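Local coordinates for protein M32 carboxypeptidase (Chitinophagaceae bacterium, PDB 7A03) that probably acts as a metal-dependent carboxypeptidase of the M32 (Taq) family, removing amino acids from the C-terminal ends of peptides, at residues A[168-171]-A[172-176]; A[155-158]-A[159-163]; A[256-259]-A[260-264]. All coordinates share one frame; numbering follows the deposited sequence.

Contact 1 of 3, residues A[168-171]-A[172-176]; sequences ANVD and MLDTI
D171 O is gripped twice by T175. The backbone N of T175 lies 3.1 Å from D171 O, and the hydroxyl OG1 adds a second bond of 3.2 Å to D171 O. The two donors reach the oxygen from opposite faces of its carbonyl plane, so one residue straddles the acceptor. With OG1 beside its own backbone N (chi1 -66°), T175 folds its hydroxyl back over the preceding turn. Just ahead of the helix, N169 is the N-cap of helix 170-192: its OD1 accepts from M172 N at 2.9 Å in a nearly straight bond (N-H...O 172°), although the donor sits above the amide plane. CG of N169 lies between the backbone N and the carbonyl carbon (chi1 61°), which swings the amide over the first turn. This is the side-chain cap of a helix start in its classic form, supplying an acceptor to an NH that has no earlier turn to bond to. The N169 carbonyl serves the next amide along, L173 N, at 2.9 Å and almost along its own C=O direction. The M172 side chain runs across that of N169 at about a right angle; its CB rests 3.6 Å from OD1, and SD passes A168 CA. On another side of the helix V170 and D174 point the same way, CG1 of V170 lying 3.4 Å from D174 OD2, while D174 N donates to V170 O at 2.8 Å. The carboxylate of D174 is turned to helix 358-374, where OD1 accepts from Y366 OH and forms a salt bridge with K370; these partners probably stabilise its negative charge. L173 points its branched end between helices 157-164 and 420-439, touching L161 and L424.

Contact 2 of 3, residues A[155-158]-A[159-163]; sequences HPYN and ALLNE
The Y157 ring carries L161 over one face: CG of L161 stands 3.9 Å from the ring centroid and 17° off the ring normal, a CH-pi contact displaced toward the rim. CB of L160 comes to the same ring obliquely, and at the edge of the H155 imidazole, within its plane, lies Y157 N. This is the turn leading into the short helix 157-164, with H155 just ahead of it as a side-chain cap. In the conformer described here, one of two modelled for this histidine, H155 ND1 accepts from Y157 N at 3.0 Å with the donor only 2° out of the ring plane, so the amide N-H approaches the imidazole edge-on; its far nitrogen, NE2, is bonded to D374. Tyrosine and leucine cross at about a right angle. CG of Y157, anti to the backbone N (chi1 -173°), brings the ring alongside L161, one turn on, and both methyls of L161 reach it: CD2 meets CE2 at 3.6 Å and CD1 meets CD2 of the tyrosine at 3.7 Å. The hydroxyl of the tyrosine continues to E369 on helix 358-374, the same helix that packs I373 against Y157 and L160. P156 O takes A159 N at 2.9 Å from above its carbonyl plane, less straight than the bond of L161 N to Y157 O, also 2.9 Å long. Y157 O receives a weak bond from L160 N as well, and N158 O accepts from N162 N. N162 OD1 accepts from G167 N. N158 uses its amide outward, OD1 accepting from V170 N and ND2 donating to E153 O; N158 OD1 also lies 3.9 Å from CD1 of L161.

Contact 3 of 3, residues A[256-259]-A[260-264]; sequences NDFS and NMTWS
Helix 258-277, which further on carries an HExxH pattern (H267, E268, H271) that probably binds the catalytic metal, as in relatives, though no metal is bound to it here, begins with D257 as its N-cap. The carboxylate oxygen OD1 of D257 accepts from S259 N at 3.0 Å, meeting it from above the carboxylate plane. W263 turns the CE3-CZ3 side of its six-membered ring to the first turn: CE3 comes 3.3 Å from S259 O, and the edge of the ring, at CZ3, meets F258 O in its plane at 3.5 Å. The F258 and W263 rings make an oblique contact, their planes nearly perpendicular (89°) and their centroids 5.9 Å apart. Both take their place in the packing against helix 334-341, where F337 touches each of them. The opening turn is loosely bonded, N260 N reaching D257 O only by a weak bond, and water fills in. One water accepts from M261 N and lies close to D257 O, probably donating to it; another donates to F258 O at 2.7 Å and accepts from T262 OG1 at 2.8 Å, lying over one face of the F258 ring. With OG1 beside the backbone N (chi1 -77°), T262 directs its hydroxyl to the F258 ring, 3.6 Å from CZ. At its other end the indole NE1 donates to G308 O, while R309 makes a cation-pi contact with W263.

Along the chain the order is contact 2, contact 1, contact 3, and all three are openings of helices in a largely helical enzyme. Contacts 1 and 2 lie at the starts of the consecutive helices 170-192 and 157-164, with centres about 11 Å apart, and they touch through a backbone-to-side-chain bond and leucine packing. Helix 358-374 borders both. Contact 3, on helix 258-277, lies on the opposite side of the chain's centre, about 34 Å from contact 1 and 36 Å from contact 2, centre to centre. The first two open neighbouring helices that pack against each other, whereas the third begins the helix bearing the presumed metal-binding motif.

Contact 1 of 3, residues A[168-171]-A[172-176]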
# COMPACT_ATOMS: atom_id res chain seq x y z
N ALA A 168 1.92 -12.03 -9.24
CA ALA A 168 1.71 -12.70 -7.97
C ALA A 168 0.89 -13.98 -8.15
O ALA A 168 -0.01 -14.04 -8.99
CB ALA A 168 1.00 -11.77 -6.99
N ASN A 169 1.22 -15.01 -7.38
CA ASN A 169 0.52 -16.28 -7.52
C ASN A 169 0.63 -17.08 -6.23
O ASN A 169 1.44 -16.77 -5.34
CB ASN A 169 1.03 -17.08 -8.73
CG ASN A 169 2.50 -17.44 -8.60
OD1 ASN A 169 2.86 -18.33 -7.84
ND2 ASN A 169 3.36 -16.74 -9.34
N VAL A 170 -0.20 -18.12 -6.15
CA VAL A 170 -0.34 -18.92 -4.93
C VAL A 170 0.95 -19.66 -4.60
O VAL A 170 1.29 -19.82 -3.43
CB VAL A 170 -1.58 -19.84 -5.01
CG1 VAL A 170 -1.47 -21.01 -4.04
CG2 VAL A 170 -2.82 -19.04 -4.71
N ASP A 171 1.69 -20.12 -5.61
CA ASP A 171 2.95 -20.83 -5.33
C ASP A 171 3.94 -19.90 -4.64
O ASP A 171 4.49 -20.22 -3.56
CB ASP A 171 3.53 -21.35 -6.64
CG ASP A 171 4.75 -22.22 -6.44
OD1 ASP A 171 4.59 -23.39 -6.03
OD2 ASP A 171 5.87 -21.73 -6.71
N MET A 172 4.16 -18.72 -5.23
CA MET A 172 5.07 -17.71 -4.69
C MET A 172 4.63 -17.27 -3.30
O MET A 172 5.45 -17.20 -2.37
CB MET A 172 5.09 -16.53 -5.66
CG MET A 172 5.62 -15.23 -5.10
SD MET A 172 5.03 -13.84 -6.08
CE MET A 172 5.93 -12.49 -5.32
N LEU A 173 3.35 -16.97 -3.13
CA LEU A 173 2.86 -16.45 -1.86
C LEU A 173 2.79 -17.54 -0.79
O LEU A 173 3.01 -17.26 0.39
CB LEU A 173 1.51 -15.75 -2.05
CG LEU A 173 1.62 -14.40 -2.77
CD1 LEU A 173 0.26 -13.73 -2.96
CD2 LEU A 173 2.53 -13.48 -1.99
N ASP A 174 2.49 -18.79 -1.17
CA ASP A 174 2.54 -19.87 -0.19
C ASP A 174 3.95 -20.01 0.36
O ASP A 174 4.13 -20.18 1.57
CB ASP A 174 2.12 -21.19 -0.83
CG ASP A 174 0.62 -21.37 -0.90
OD1 ASP A 174 -0.14 -20.50 -0.40
OD2 ASP A 174 0.20 -22.41 -1.45
N THR A 175 4.95 -19.94 -0.52
CA THR A 175 6.33 -20.02 -0.04
C THR A 175 6.64 -18.87 0.92
O THR A 175 7.19 -19.08 2.02
CB THR A 175 7.27 -20.02 -1.24
OG1 THR A 175 7.05 -21.23 -1.99
CG2 THR A 175 8.74 -19.92 -0.81
N ILE A 176 6.29 -17.64 0.52
CA ILE A 176 6.59 -16.49 1.37
C ILE A 176 5.88 -16.59 2.72
O ILE A 176 6.47 -16.32 3.77
CB ILE A 176 6.26 -15.17 0.64
CG1 ILE A 176 7.31 -14.93 -0.44
CG2 ILE A 176 6.24 -14.01 1.61
CD1 ILE A 176 6.92 -13.88 -1.45

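Contact 2 of 3, residues A[155-158]-A[159-163]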
# COMPACT_ATOMS: atom_id res chain seq x y z
N HIS A 155 -4.42 -22.29 -9.93
CA HIS A 155 -5.34 -21.91 -8.87
C HIS A 155 -6.15 -20.69 -9.31
O HIS A 155 -5.56 -19.70 -9.77
CB HIS A 155 -4.57 -21.59 -7.57
CG HIS A 155 -5.43 -21.59 -6.35
ND1 HIS A 155 -6.42 -20.66 -6.14
CD2 HIS A 155 -5.45 -22.41 -5.27
CE1 HIS A 155 -7.02 -20.90 -4.98
NE2 HIS A 155 -6.44 -21.96 -4.43
N PRO A 156 -7.48 -20.74 -9.19
CA PRO A 156 -8.29 -19.59 -9.64
C PRO A 156 -7.95 -18.28 -8.95
O PRO A 156 -8.03 -17.22 -9.58
CB PRO A 156 -9.73 -20.01 -9.29
CG PRO A 156 -9.59 -21.19 -8.35
CD PRO A 156 -8.30 -21.86 -8.70
N TYR A 157 -7.57 -18.34 -7.67
CA TYR A 157 -7.19 -17.13 -6.95
C TYR A 157 -6.04 -16.38 -7.64
O TYR A 157 -5.94 -15.16 -7.49
CB TYR A 157 -6.85 -17.53 -5.51
CG TYR A 157 -6.58 -16.41 -4.53
CD1 TYR A 157 -7.41 -15.30 -4.45
CD2 TYR A 157 -5.51 -16.49 -3.66
CE1 TYR A 157 -7.16 -14.29 -3.53
CE2 TYR A 157 -5.25 -15.49 -2.75
CZ TYR A 157 -6.07 -14.40 -2.69
OH TYR A 157 -5.81 -13.42 -1.78
N ASN A 158 -5.22 -17.08 -8.43
CA ASN A 158 -4.14 -16.42 -9.16
C ASN A 158 -4.67 -15.34 -10.08
O ASN A 158 -3.96 -14.36 -10.36
CB ASN A 158 -3.37 -17.43 -9.99
CG ASN A 158 -2.49 -18.31 -9.14
OD1 ASN A 158 -2.22 -17.99 -7.98
ND2 ASN A 158 -2.03 -19.42 -9.71
N ALA A 159 -5.89 -15.51 -10.59
CA ALA A 159 -6.45 -14.48 -11.47
C ALA A 159 -6.66 -13.18 -10.71
O ALA A 159 -6.44 -12.09 -11.26
CB ALA A 159 -7.76 -14.96 -12.09
N LEU A 160 -7.05 -13.27 -9.44
CA LEU A 160 -7.30 -12.07 -8.66
C LEU A 160 -6.01 -11.50 -8.10
O LEU A 160 -5.79 -10.28 -8.15
CB LEU A 160 -8.32 -12.38 -7.55
CG LEU A 160 -9.62 -13.04 -8.06
CD1 LEU A 160 -10.61 -13.22 -6.92
CD2 LEU A 160 -10.24 -12.18 -9.14
N LEU A 161 -5.12 -12.36 -7.59
CA LEU A 161 -3.79 -11.91 -7.17
C LEU A 161 -3.12 -11.11 -8.28
O LEU A 161 -2.63 -9.99 -8.05
CB LEU A 161 -2.92 -13.11 -6.75
CG LEU A 161 -3.30 -13.86 -5.47
CD1 LEU A 161 -2.56 -15.16 -5.38
CD2 LEU A 161 -3.03 -13.00 -4.23
N ASN A 162 -3.14 -11.64 -9.50
CA ASN A 162 -2.51 -10.98 -10.64
C ASN A 162 -3.11 -9.61 -10.92
O ASN A 162 -2.40 -8.71 -11.38
CB ASN A 162 -2.60 -11.87 -11.88
CG ASN A 162 -1.85 -11.30 -13.06
OD1 ASN A 162 -0.63 -11.30 -13.08
ND2 ASN A 162 -2.59 -10.83 -14.06
N GLU A 163 -4.40 -9.43 -10.64
CA GLU A 163 -5.05 -8.13 -10.82
C GLU A 163 -4.36 -7.06 -10.00
O GLU A 163 -4.15 -5.94 -10.48
CB GLU A 163 -6.51 -8.23 -10.39
CG GLU A 163 -7.36 -8.92 -11.40
CD GLU A 163 -7.60 -8.05 -12.59
OE1 GLU A 163 -8.42 -7.12 -12.46
OE2 GLU A 163 -6.96 -8.26 -13.63

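Contact 3 of 3, residues A[256-259]-A[260-264]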
# COMPACT_ATOMS: atom_id res chain seq x y z
N ASN A 256 -2.39 13.12 22.10
CA ASN A 256 -2.06 12.22 23.20
C ASN A 256 -1.46 10.90 22.72
O ASN A 256 -1.50 9.90 23.45
CB ASN A 256 -3.28 11.96 24.08
CG ASN A 256 -3.90 13.24 24.58
OD1 ASN A 256 -3.28 14.01 25.31
ND2 ASN A 256 -5.14 13.48 24.18
N ASP A 257 -0.92 10.87 21.51
CA ASP A 257 -0.27 9.67 21.01
C ASP A 257 0.75 10.10 19.97
O ASP A 257 0.41 10.29 18.79
CB ASP A 257 -1.27 8.69 20.44
CG ASP A 257 -0.65 7.36 20.10
OD1 ASP A 257 0.60 7.26 20.16
OD2 ASP A 257 -1.41 6.41 19.80
N PHE A 258 2.00 10.24 20.40
CA PHE A 258 3.06 10.66 19.50
C PHE A 258 3.36 9.63 18.42
O PHE A 258 3.95 9.98 17.40
CB PHE A 258 4.32 10.98 20.31
CG PHE A 258 5.40 11.62 19.50
CD1 PHE A 258 5.28 12.93 19.07
CD2 PHE A 258 6.54 10.91 19.14
CE1 PHE A 258 6.28 13.52 18.30
CE2 PHE A 258 7.55 11.50 18.39
CZ PHE A 258 7.41 12.81 17.97
N SER A 259 2.95 8.36 18.61
CA SER A 259 3.23 7.32 17.63
C SER A 259 2.53 7.55 16.30
O SER A 259 2.93 6.98 15.27
CB SER A 259 2.78 5.96 18.17
OG SER A 259 3.42 5.66 19.40
N ASN A 260 1.50 8.38 16.28
CA ASN A 260 0.62 8.45 15.12
C ASN A 260 1.22 9.29 14.00
O ASN A 260 1.67 8.77 12.98
CB ASN A 260 -0.75 8.99 15.57
CG ASN A 260 -1.83 8.76 14.54
OD1 ASN A 260 -1.63 8.93 13.34
ND2 ASN A 260 -3.02 8.40 15.02
N MET A 261 1.25 10.61 14.20
CA MET A 261 1.48 11.52 13.09
C MET A 261 2.86 11.34 12.47
O MET A 261 2.99 11.33 11.25
CB MET A 261 1.29 12.97 13.53
CG MET A 261 1.33 13.95 12.37
SD MET A 261 2.31 15.45 12.70
CE MET A 261 3.96 14.74 12.88
N THR A 262 3.91 11.24 13.31
CA THR A 262 5.27 11.31 12.78
C THR A 262 5.50 10.19 11.77
O THR A 262 6.00 10.42 10.65
CB THR A 262 6.28 11.27 13.93
OG1 THR A 262 6.32 12.57 14.54
CG2 THR A 262 7.67 10.90 13.44
N TRP A 263 5.10 8.97 12.14
CA TRP A 263 5.30 7.83 11.25
C TRP A 263 4.29 7.81 10.10
O TRP A 263 4.62 7.33 9.01
CB TRP A 263 5.37 6.51 12.03
CG TRP A 263 6.66 6.45 12.80
CD1 TRP A 263 7.86 5.94 12.39
CD2 TRP A 263 6.91 7.04 14.08
NE1 TRP A 263 8.82 6.15 13.35
CE2 TRP A 263 8.26 6.81 14.41
CE3 TRP A 263 6.10 7.71 15.01
CZ2 TRP A 263 8.82 7.25 15.60
CZ3 TRP A 263 6.66 8.15 16.18
CH2 TRP A 263 8.00 7.92 16.47
N SER A 264 3.07 8.34 10.30
CA SER A 264 2.18 8.52 9.15
C SER A 264 2.83 9.44 8.11
O SER A 264 2.78 9.18 6.90
CB SER A 264 0.85 9.13 9.60
OG SER A 264 0.08 8.21 10.36
O HOH W 1 0.11 12.08 16.61
O HOH W 2 3.93 12.33 16.06